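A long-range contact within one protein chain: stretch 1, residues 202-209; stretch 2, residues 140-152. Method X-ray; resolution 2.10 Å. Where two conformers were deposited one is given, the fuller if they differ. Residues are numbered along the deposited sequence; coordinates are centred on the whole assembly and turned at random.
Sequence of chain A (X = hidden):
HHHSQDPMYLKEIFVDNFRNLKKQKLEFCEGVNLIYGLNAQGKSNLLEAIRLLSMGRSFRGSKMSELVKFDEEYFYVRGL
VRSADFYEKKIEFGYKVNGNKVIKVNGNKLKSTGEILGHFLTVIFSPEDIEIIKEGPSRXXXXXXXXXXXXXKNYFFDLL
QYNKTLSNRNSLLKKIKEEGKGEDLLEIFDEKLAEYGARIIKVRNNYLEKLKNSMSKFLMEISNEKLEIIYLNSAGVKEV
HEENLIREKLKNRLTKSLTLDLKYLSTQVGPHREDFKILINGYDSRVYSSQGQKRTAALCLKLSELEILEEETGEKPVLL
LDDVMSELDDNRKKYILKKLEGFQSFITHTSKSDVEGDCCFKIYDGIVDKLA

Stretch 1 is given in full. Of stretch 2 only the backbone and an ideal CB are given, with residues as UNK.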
# COMPACT_ATOMS: atom_id res chain seq x y z
N LYS A 202 -13.93 -9.27 -1.35
CA LYS A 202 -15.22 -8.64 -1.59
C LYS A 202 -15.90 -8.23 -0.28
O LYS A 202 -16.40 -7.10 -0.15
CB LYS A 202 -16.15 -9.57 -2.39
CG LYS A 202 -17.46 -8.90 -2.75
CD LYS A 202 -18.65 -9.84 -2.66
CE LYS A 202 -19.04 -10.11 -1.21
NZ LYS A 202 -20.26 -10.97 -1.06
N VAL A 203 -15.92 -9.13 0.69
CA VAL A 203 -16.57 -8.81 1.95
C VAL A 203 -15.78 -7.79 2.76
O VAL A 203 -16.36 -6.90 3.40
CB VAL A 203 -16.80 -10.07 2.79
CG1 VAL A 203 -17.32 -9.69 4.18
CG2 VAL A 203 -17.76 -11.01 2.07
N ARG A 204 -14.45 -7.92 2.75
CA ARG A 204 -13.62 -6.94 3.45
C ARG A 204 -13.88 -5.54 2.91
O ARG A 204 -13.94 -4.57 3.68
CB ARG A 204 -12.14 -7.27 3.33
CG ARG A 204 -11.67 -8.39 4.25
CD ARG A 204 -10.17 -8.60 4.10
NE ARG A 204 -9.71 -9.63 5.02
CZ ARG A 204 -8.47 -10.06 5.11
NH1 ARG A 204 -7.52 -9.55 4.32
NH2 ARG A 204 -8.17 -11.02 5.98
N ASN A 205 -14.04 -5.44 1.59
CA ASN A 205 -14.35 -4.15 0.95
C ASN A 205 -15.69 -3.62 1.41
O ASN A 205 -15.82 -2.43 1.74
CB ASN A 205 -14.35 -4.27 -0.57
CG ASN A 205 -14.39 -2.91 -1.26
OD1 ASN A 205 -13.43 -2.14 -1.20
ND2 ASN A 205 -15.51 -2.60 -1.89
N ASN A 206 -16.71 -4.48 1.41
CA ASN A 206 -18.03 -4.08 1.90
C ASN A 206 -17.94 -3.50 3.31
O ASN A 206 -18.58 -2.49 3.61
CB ASN A 206 -19.00 -5.27 1.91
CG ASN A 206 -19.22 -5.87 0.52
OD1 ASN A 206 -19.49 -7.06 0.40
ND2 ASN A 206 -19.10 -5.05 -0.52
N TYR A 207 -17.15 -4.13 4.18
CA TYR A 207 -17.06 -3.69 5.57
C TYR A 207 -16.27 -2.37 5.65
O TYR A 207 -16.64 -1.47 6.40
CB TYR A 207 -16.40 -4.77 6.47
CG TYR A 207 -16.40 -4.37 7.93
CD1 TYR A 207 -17.42 -4.78 8.79
CD2 TYR A 207 -15.38 -3.57 8.45
CE1 TYR A 207 -17.43 -4.40 10.12
CE2 TYR A 207 -15.38 -3.19 9.77
CZ TYR A 207 -16.41 -3.62 10.61
OH TYR A 207 -16.44 -3.23 11.94
N LEU A 208 -15.18 -2.30 4.91
CA LEU A 208 -14.35 -1.10 4.93
C LEU A 208 -15.12 0.12 4.39
O LEU A 208 -14.95 1.23 4.91
CB LEU A 208 -13.05 -1.35 4.16
CG LEU A 208 -12.07 -2.27 4.89
CD1 LEU A 208 -10.97 -2.61 3.98
CD2 LEU A 208 -11.50 -1.67 6.17
N GLU A 209 -15.95 -0.09 3.36
CA GLU A 209 -16.91 0.93 2.91
C GLU A 209 -17.74 1.44 4.05
O GLU A 209 -17.81 2.63 4.29
CB GLU A 209 -17.88 0.36 1.87
CG GLU A 209 -17.37 0.28 0.42
CD GLU A 209 -18.51 -0.03 -0.54
OE1 GLU A 209 -18.42 -1.05 -1.27
OE2 GLU A 209 -19.49 0.75 -0.55
N UNK A 140 -4.07 -4.76 12.01
CA UNK A 140 -5.26 -4.24 11.37
C UNK A 140 -6.06 -5.39 10.74
O UNK A 140 -7.29 -5.43 10.79
CB UNK A 140 -4.89 -3.19 10.32
N UNK A 141 -5.32 -6.33 10.16
CA UNK A 141 -5.92 -7.49 9.55
C UNK A 141 -6.64 -8.39 10.58
O UNK A 141 -7.75 -8.83 10.35
CB UNK A 141 -4.84 -8.29 8.81
N UNK A 142 -5.99 -8.66 11.70
CA UNK A 142 -6.60 -9.49 12.73
C UNK A 142 -7.88 -8.82 13.24
O UNK A 142 -8.88 -9.50 13.47
CB UNK A 142 -5.62 -9.73 13.88
N UNK A 143 -7.85 -7.49 13.36
CA UNK A 143 -8.98 -6.71 13.85
C UNK A 143 -10.16 -6.76 12.88
O UNK A 143 -11.31 -6.98 13.27
CB UNK A 143 -8.56 -5.26 14.08
N UNK A 144 -9.86 -6.53 11.62
CA UNK A 144 -10.85 -6.60 10.56
C UNK A 144 -11.50 -7.99 10.43
O UNK A 144 -12.71 -8.09 10.25
CB UNK A 144 -10.20 -6.21 9.23
N UNK A 145 -10.70 -9.05 10.50
CA UNK A 145 -11.22 -10.41 10.41
C UNK A 145 -12.18 -10.72 11.56
O UNK A 145 -13.20 -11.38 11.37
CB UNK A 145 -10.07 -11.42 10.40
N UNK A 146 -11.85 -10.23 12.75
CA UNK A 146 -12.67 -10.48 13.94
C UNK A 146 -13.96 -9.68 13.91
O UNK A 146 -15.02 -10.20 14.25
CB UNK A 146 -11.88 -10.14 15.21
N UNK A 147 -13.88 -8.41 13.51
CA UNK A 147 -15.08 -7.60 13.35
C UNK A 147 -16.06 -8.25 12.40
O UNK A 147 -17.27 -8.37 12.69
CB UNK A 147 -14.72 -6.20 12.85
N UNK A 148 -15.56 -8.68 11.25
CA UNK A 148 -16.45 -9.23 10.24
C UNK A 148 -17.02 -10.60 10.63
O UNK A 148 -18.21 -10.83 10.48
CB UNK A 148 -15.71 -9.34 8.91
N UNK A 149 -16.14 -11.49 11.11
CA UNK A 149 -16.51 -12.84 11.51
C UNK A 149 -17.61 -12.84 12.56
O UNK A 149 -18.50 -13.68 12.53
CB UNK A 149 -15.28 -13.59 12.04
N UNK A 150 -17.57 -11.88 13.48
CA UNK A 150 -18.58 -11.80 14.52
C UNK A 150 -19.96 -11.59 13.89
O UNK A 150 -20.95 -12.16 14.34
CB UNK A 150 -18.25 -10.67 15.50
N UNK A 151 -20.03 -10.80 12.83
CA UNK A 151 -21.34 -10.51 12.30
C UNK A 151 -21.68 -11.34 11.07
O UNK A 151 -22.83 -11.38 10.66
CB UNK A 151 -21.44 -9.02 11.96
N UNK A 152 -20.71 -12.06 10.51
CA UNK A 152 -20.94 -12.72 9.22
C UNK A 152 -20.33 -14.12 9.21
O UNK A 152 -19.13 -14.30 8.98
CB UNK A 152 -20.36 -11.88 8.08

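The two helices cross almost at right angles (91°), their axes 10.8 Å apart at closest approach, so stretch 2 meets stretch 1 mainly through one turn centred on positions 144 to 148. Position 140 has nothing of stretch 1 within 5.5 Å of its ideal CB and is unconstrained by it; it is Arg140. At 141 the CB points sideways, 5.2 Å from Arg204 NH2, where a flexible aliphatic stem or an acceptor would suit. Arg141 supplies the stem: its CG packs 3.9 Å from Arg204 NH2. Position 142 points away and tolerates almost anything; it is Lys142. Position 143 points sideways, and only a long side chain could approach Tyr207. Tyr143 does so through a water, its OH and Tyr207 OH each lying 2.8 Å from that water's oxygen.

Position 144 points toward stretch 1, between the Arg204 stem and the Tyr207 ring, and a branched or long aliphatic residue would suit. Leu144 reaches both, with CD2 3.8 Å from Arg204 CG and CD1 3.5 Å from Tyr207 CD2; CD1 also lies 4.1 Å from Leu208 CD2.

At 145 the CB points sideways, 4.8 Å from Arg204 NH2, a donor and a positive charge that invite Asp, Glu or a neutral acceptor. Asp145 forms a salt bridge, accepting a hydrogen bond at OD1 from Arg204 NH2 (2.8 Å) near the guanidinium plane. A water bridges its OD2 and the same NH2. Position 146 is out of reach, so many side chains would do; it is Ala146.

The CB at 147 points toward Tyr207 OH, 3.6 Å from it on the ideal geometry, so a small residue is the simplest fit. Cys147 packs its CB 3.5 Å from Tyr207 OH.

Position 148 looks sideways, its ideal CB 4.9 Å from Tyr207 CD1 and 5.0 Å from Val203 CG1; a branched aliphatic could fill the space between. Ile148 places CG2 3.8 Å from Val203 CG1, CG1 3.8 Å from Tyr207 CG and CD1 3.9 Å from Arg204 CA.

Positions 149 and 150 are out of reach and equally permissive. Ser149 OG bonds back to Asp145 O (2.6 Å); Val150 makes no contact. At 151 the CB points toward stretch 1 but needs length to arrive; Ile151 brings CD1 to 4.2 Å from Tyr207 CE1, at the ring edge. At 152 the CB points toward stretch 1, 5.4 Å from Val203 CG1; phi/psi of -139/101° break the helical pattern, and Asp, Asn, Ser or Thr could cap a following helix. Asp152 does so, its OD1 3.9 Å from Val203 CG1.

Stretch 2, residues 140-152: RRKYLDACISVID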
# COMPACT_ATOMS: atom_id res chain seq x y z
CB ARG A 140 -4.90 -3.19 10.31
CG ARG A 140 -4.83 -1.74 10.83
CD ARG A 140 -4.15 -0.77 9.80
NE ARG A 140 -3.00 -0.12 10.40
CZ ARG A 140 -1.73 -0.45 10.18
NH1 ARG A 140 -1.42 -1.43 9.34
NH2 ARG A 140 -0.76 0.22 10.78
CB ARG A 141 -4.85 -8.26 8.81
CG ARG A 141 -5.31 -8.98 7.58
CD ARG A 141 -4.12 -9.38 6.75
NE ARG A 141 -3.05 -9.97 7.55
CZ ARG A 141 -1.78 -9.58 7.51
NH1 ARG A 141 -1.39 -8.60 6.68
NH2 ARG A 141 -0.88 -10.19 8.28
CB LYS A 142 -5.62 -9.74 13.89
CG LYS A 142 -6.29 -10.34 15.16
CD LYS A 142 -5.30 -10.70 16.29
CE LYS A 142 -6.04 -11.37 17.46
NZ LYS A 142 -5.19 -11.57 18.67
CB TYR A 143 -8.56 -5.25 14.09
CG TYR A 143 -9.73 -4.36 14.42
CD1 TYR A 143 -10.23 -3.45 13.48
CD2 TYR A 143 -10.37 -4.46 15.65
CE1 TYR A 143 -11.34 -2.64 13.79
CE2 TYR A 143 -11.47 -3.66 15.97
CZ TYR A 143 -11.95 -2.76 15.04
OH TYR A 143 -13.06 -1.99 15.37
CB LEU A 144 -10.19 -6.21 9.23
CG LEU A 144 -11.12 -6.17 8.02
CD1 LEU A 144 -12.23 -5.18 8.23
CD2 LEU A 144 -10.31 -5.82 6.76
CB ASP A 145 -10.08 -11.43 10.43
CG ASP A 145 -9.38 -11.58 9.09
OD1 ASP A 145 -9.99 -11.26 8.04
OD2 ASP A 145 -8.24 -12.06 9.09
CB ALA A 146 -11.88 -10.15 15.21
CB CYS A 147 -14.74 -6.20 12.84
SG CYS A 147 -13.90 -5.20 14.06
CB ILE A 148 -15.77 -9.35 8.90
CG1 ILE A 148 -15.29 -7.95 8.43
CG2 ILE A 148 -16.76 -9.98 7.89
CD1 ILE A 148 -14.46 -7.96 7.16
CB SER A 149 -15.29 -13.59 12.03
OG SER A 149 -14.31 -13.70 11.01
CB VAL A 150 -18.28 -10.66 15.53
CG1 VAL A 150 -19.55 -10.30 16.33
CG2 VAL A 150 -17.17 -11.10 16.48
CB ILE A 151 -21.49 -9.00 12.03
CG1 ILE A 151 -20.60 -8.51 10.90
CG2 ILE A 151 -21.09 -8.22 13.26
CD1 ILE A 151 -20.64 -6.99 10.77
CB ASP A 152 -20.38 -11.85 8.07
CG ASP A 152 -20.59 -12.47 6.68
OD1 ASP A 152 -20.27 -11.79 5.67
OD2 ASP A 152 -21.06 -13.62 6.56
O HOH W 1 -14.49 -1.56 13.04
O HOH W 2 -6.29 -12.66 7.20
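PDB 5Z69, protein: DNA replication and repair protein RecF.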